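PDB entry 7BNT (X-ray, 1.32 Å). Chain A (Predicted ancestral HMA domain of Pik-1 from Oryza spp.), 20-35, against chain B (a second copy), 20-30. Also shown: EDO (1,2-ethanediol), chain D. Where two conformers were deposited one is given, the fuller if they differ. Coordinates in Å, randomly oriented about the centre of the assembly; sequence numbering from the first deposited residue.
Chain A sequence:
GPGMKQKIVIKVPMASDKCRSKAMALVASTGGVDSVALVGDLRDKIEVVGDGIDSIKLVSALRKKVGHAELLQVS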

# COMPACT_ATOMS: atom_id res chain seq x y z
N ARG A 20 -12.69 -14.96 -1.22
CA ARG A 20 -11.53 -14.08 -1.49
C ARG A 20 -11.34 -13.13 -0.32
O ARG A 20 -10.20 -12.90 0.09
CB ARG A 20 -11.71 -13.33 -2.80
CG ARG A 20 -11.66 -14.22 -4.03
CD ARG A 20 -11.85 -13.49 -5.35
NE ARG A 20 -11.85 -14.49 -6.40
CZ ARG A 20 -12.92 -15.17 -6.81
NH1 ARG A 20 -14.13 -14.86 -6.38
NH2 ARG A 20 -12.75 -16.14 -7.69
N SER A 21 -12.43 -12.53 0.15
CA SER A 21 -12.43 -11.57 1.28
C SER A 21 -11.85 -12.25 2.52
O SER A 21 -10.98 -11.67 3.17
CB SER A 21 -13.83 -11.10 1.49
OG SER A 21 -13.92 -10.28 2.62
N LYS A 22 -12.33 -13.45 2.84
CA LYS A 22 -11.87 -14.18 4.03
C LYS A 22 -10.37 -14.49 3.91
O LYS A 22 -9.63 -14.32 4.87
CB LYS A 22 -12.69 -15.46 4.18
CG LYS A 22 -14.11 -15.29 4.68
CD LYS A 22 -14.76 -16.62 5.05
CE LYS A 22 -14.81 -17.62 3.91
NZ LYS A 22 -15.53 -18.87 4.29
N ALA A 23 -9.94 -14.95 2.75
CA ALA A 23 -8.55 -15.38 2.55
C ALA A 23 -7.64 -14.16 2.63
O ALA A 23 -6.61 -14.23 3.32
CB ALA A 23 -8.43 -16.05 1.21
N MET A 24 -8.04 -13.07 1.98
CA MET A 24 -7.22 -11.85 2.00
C MET A 24 -7.14 -11.30 3.42
O MET A 24 -6.05 -10.88 3.84
CB MET A 24 -7.78 -10.81 1.03
CG MET A 24 -7.45 -11.14 -0.39
SD MET A 24 -5.68 -10.94 -0.76
CE MET A 24 -5.60 -9.16 -0.99
N ALA A 25 -8.25 -11.27 4.15
CA ALA A 25 -8.29 -10.77 5.53
C ALA A 25 -7.34 -11.62 6.38
O ALA A 25 -6.58 -11.04 7.15
CB ALA A 25 -9.70 -10.77 6.08
N LEU A 26 -7.41 -12.94 6.26
CA LEU A 26 -6.60 -13.83 7.10
C LEU A 26 -5.12 -13.57 6.82
O LEU A 26 -4.33 -13.37 7.75
CB LEU A 26 -7.02 -15.27 6.81
CG LEU A 26 -6.34 -16.34 7.65
CD1 LEU A 26 -7.11 -17.63 7.55
CD2 LEU A 26 -4.90 -16.57 7.24
N VAL A 27 -4.74 -13.57 5.54
CA VAL A 27 -3.31 -13.36 5.20
C VAL A 27 -2.85 -11.98 5.67
O VAL A 27 -1.78 -11.88 6.29
CB VAL A 27 -3.05 -13.57 3.70
CG1 VAL A 27 -1.61 -13.23 3.34
CG2 VAL A 27 -3.37 -15.01 3.31
N ALA A 28 -3.63 -10.95 5.42
CA ALA A 28 -3.21 -9.56 5.71
C ALA A 28 -3.14 -9.36 7.22
O ALA A 28 -2.44 -8.43 7.62
CB ALA A 28 -4.16 -8.57 5.08
N SER A 29 -3.84 -10.17 8.00
CA SER A 29 -3.89 -10.05 9.49
C SER A 29 -2.63 -10.67 10.10
O SER A 29 -2.44 -10.53 11.33
CB SER A 29 -5.14 -10.69 10.04
OG SER A 29 -5.02 -12.11 10.07
N THR A 30 -1.85 -11.40 9.32
CA THR A 30 -0.75 -12.26 9.82
C THR A 30 0.42 -11.39 10.29
O THR A 30 0.78 -10.39 9.62
CB THR A 30 -0.35 -13.31 8.78
OG1 THR A 30 -1.50 -14.14 8.56
CG2 THR A 30 0.81 -14.15 9.25
N GLY A 31 1.01 -11.75 11.44
CA GLY A 31 2.16 -10.99 11.93
C GLY A 31 3.30 -10.98 10.93
O GLY A 31 3.57 -12.03 10.28
N GLY A 32 3.94 -9.82 10.74
CA GLY A 32 5.16 -9.71 9.92
C GLY A 32 4.85 -9.36 8.47
O GLY A 32 5.78 -9.15 7.71
N VAL A 33 3.58 -9.23 8.11
CA VAL A 33 3.21 -8.96 6.70
C VAL A 33 3.54 -7.51 6.31
O VAL A 33 3.14 -6.57 6.99
CB VAL A 33 1.74 -9.30 6.46
CG1 VAL A 33 1.25 -8.75 5.14
CG2 VAL A 33 1.50 -10.81 6.54
N ASP A 34 4.21 -7.37 5.18
CA ASP A 34 4.48 -6.08 4.49
C ASP A 34 3.44 -5.80 3.40
O ASP A 34 3.04 -4.66 3.24
CB ASP A 34 5.85 -6.04 3.83
CG ASP A 34 7.02 -6.22 4.78
OD1 ASP A 34 6.84 -5.91 5.98
OD2 ASP A 34 8.08 -6.70 4.31
N SER A 35 3.06 -6.81 2.63
CA SER A 35 2.21 -6.64 1.45
C SER A 35 1.45 -7.93 1.17
O SER A 35 1.96 -9.03 1.46
CB SER A 35 3.01 -6.22 0.24
OG SER A 35 3.98 -7.20 -0.09
N ARG B 20 -2.67 -2.43 13.70
CA ARG B 20 -2.25 -2.17 12.32
C ARG B 20 -2.63 -3.37 11.44
O ARG B 20 -3.15 -3.17 10.33
CB ARG B 20 -0.76 -1.84 12.29
CG ARG B 20 -0.25 -1.50 10.91
CD ARG B 20 1.20 -1.05 10.93
NE ARG B 20 2.05 -2.14 11.36
CZ ARG B 20 3.38 -2.10 11.43
NH1 ARG B 20 4.03 -1.00 11.12
NH2 ARG B 20 4.04 -3.17 11.83
N SER B 21 -2.46 -4.58 11.96
CA SER B 21 -2.86 -5.82 11.25
C SER B 21 -4.38 -5.91 11.07
O SER B 21 -4.82 -6.39 9.99
CB SER B 21 -2.29 -7.00 11.97
OG SER B 21 -0.88 -7.06 11.80
N LYS B 22 -5.18 -5.48 12.05
CA LYS B 22 -6.66 -5.41 11.93
C LYS B 22 -7.01 -4.44 10.78
O LYS B 22 -7.93 -4.72 9.99
CB LYS B 22 -7.29 -4.97 13.25
CG LYS B 22 -8.81 -5.00 13.27
CD LYS B 22 -9.43 -4.92 14.65
CE LYS B 22 -10.94 -5.07 14.59
NZ LYS B 22 -11.51 -5.70 15.81
N ALA B 23 -6.31 -3.31 10.67
CA ALA B 23 -6.56 -2.32 9.60
C ALA B 23 -6.23 -2.97 8.24
O ALA B 23 -7.02 -2.85 7.31
CB ALA B 23 -5.76 -1.07 9.83
N MET B 24 -5.08 -3.65 8.16
CA MET B 24 -4.64 -4.39 6.95
C MET B 24 -5.72 -5.39 6.55
O MET B 24 -6.09 -5.43 5.37
CB MET B 24 -3.30 -5.10 7.19
CG MET B 24 -2.09 -4.19 7.10
SD MET B 24 -1.67 -3.68 5.40
CE MET B 24 -0.74 -5.11 4.85
N ALA B 25 -6.22 -6.16 7.51
CA ALA B 25 -7.23 -7.20 7.26
C ALA B 25 -8.53 -6.57 6.74
O ALA B 25 -9.11 -7.08 5.76
CB ALA B 25 -7.51 -7.98 8.51
N LEU B 26 -8.96 -5.48 7.36
CA LEU B 26 -10.20 -4.80 6.93
C LEU B 26 -10.03 -4.34 5.48
O LEU B 26 -10.93 -4.61 4.63
CB LEU B 26 -10.55 -3.66 7.87
CG LEU B 26 -11.86 -2.94 7.55
CD1 LEU B 26 -12.40 -2.27 8.81
CD2 LEU B 26 -11.70 -1.90 6.45
N VAL B 27 -8.93 -3.65 5.18
CA VAL B 27 -8.75 -3.14 3.80
C VAL B 27 -8.66 -4.32 2.84
O VAL B 27 -9.36 -4.31 1.80
CB VAL B 27 -7.54 -2.21 3.70
CG1 VAL B 27 -7.34 -1.77 2.26
CG2 VAL B 27 -7.71 -1.02 4.65
N ALA B 28 -7.85 -5.32 3.15
CA ALA B 28 -7.63 -6.46 2.24
C ALA B 28 -8.98 -7.16 1.93
O ALA B 28 -9.10 -7.69 0.83
CB ALA B 28 -6.63 -7.41 2.83
N SER B 29 -9.91 -7.19 2.89
CA SER B 29 -11.23 -7.86 2.89
C SER B 29 -12.23 -7.11 2.00
O SER B 29 -13.31 -7.69 1.71
CB SER B 29 -11.77 -8.02 4.34
OG SER B 29 -12.50 -6.87 4.80
N THR B 30 -11.91 -5.86 1.60
CA THR B 30 -12.86 -4.94 0.95
C THR B 30 -13.04 -5.36 -0.51
O THR B 30 -12.05 -5.71 -1.17
CB THR B 30 -12.37 -3.49 1.14
OG1 THR B 30 -12.35 -3.22 2.56
CG2 THR B 30 -13.26 -2.47 0.46
C1 EDO D . -10.86 -9.62 -1.57
O1 EDO D . -11.64 -8.86 -0.66
C2 EDO D . -11.04 -9.17 -2.97
O2 EDO D . -11.15 -7.75 -3.10
O HOH W 1 -0.49 -8.07 9.34

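Residues 20-28 of each chain are helical, and the two helices pack nearly antiparallel: their N-to-C directions differ by 159°, and their axes come within 7.5 Å. The backbone register follows from this arrangement. The CA atoms of A25(A) and A25(B) lie 4.1 Å apart near the middle, while the CA of S21(A) is 4.2 Å from that of S29(B) and the CA of S29(A) is 4.7 Å from that of S21(B). Such short separations leave no room for bulky groups between the backbones, and the residues that meet there are serine and alanine. In chain A the path then leaves the helix, passes through a type II turn from T30(A) to V33(A), and enters a strand. G32(A), with phi/psi of 92/-2, occupies the turn position at which positive phi favours glycine.

The centre of the contact is apolar. The CB atoms of A28(A) and A28(B) approach to 3.5 Å, both CA-to-CB bonds pointing toward the other stretch, and these residues lose 60 and 63 Å² to the contact. A25(A) and A25(B) point sideways; their CB atoms are 4.3 Å apart, and the CB of A25(B) rests 3.5 Å from the carbonyl O of A25(A). A methyl group thus fills the gap while letting one backbone lie against the other. M24 packs beside this alanine seam in both copies: CB of M24(A) is 4.0 Å from CB of A28(B), and CB of M24(B) is 4.2 Å from CB of A28(A). Both methionines adopt an mmm rotamer, but the given conformer of M24(B) has 69 Å² covered, against 33 Å² for M24(A). Its CE reaches the strand of chain A, 4.2 Å from CG1 of V33(A) and 4.1 Å from O of D34(A), a reach suited to a long, flexible apolar side chain.

The polar contacts at the two ends differ. S21(A), with chi1 at 174° (t), donates directly from OG to the carbonyl O of S29(B), at 2.8 Å. S21(B) takes the m rotamer (-71°) and instead donates from OG to water 1, 2.7 Å from the water O. That water in turn donates to O of A28(A) at 2.6 Å and O of T30(A) at 2.7 Å, linking the serine to two backbone carbonyls of chain A. A small hydroxyl side chain serves both arrangements, with a change of chi1 between them.

S29 uses its hydroxyl within its own chain: OG donates to O of L26(A) at 2.7 Å in S29(A), and to O of L26(B) at 2.8 Å in S29(B). Across the contact its CB packs on alanine, with CB of S29(A) 3.9 Å from CB of A25(B) and CB of S29(B) 3.9 Å from CB of A25(A), and its carbonyl O also takes part: that of S29(B) accepts the bond from OG of S21(A), and that of S29(A) lies 3.6 Å from CB of S21(B). K22 and L26 point away in both copies and lie outside the contact, which buries 515 Å² in total.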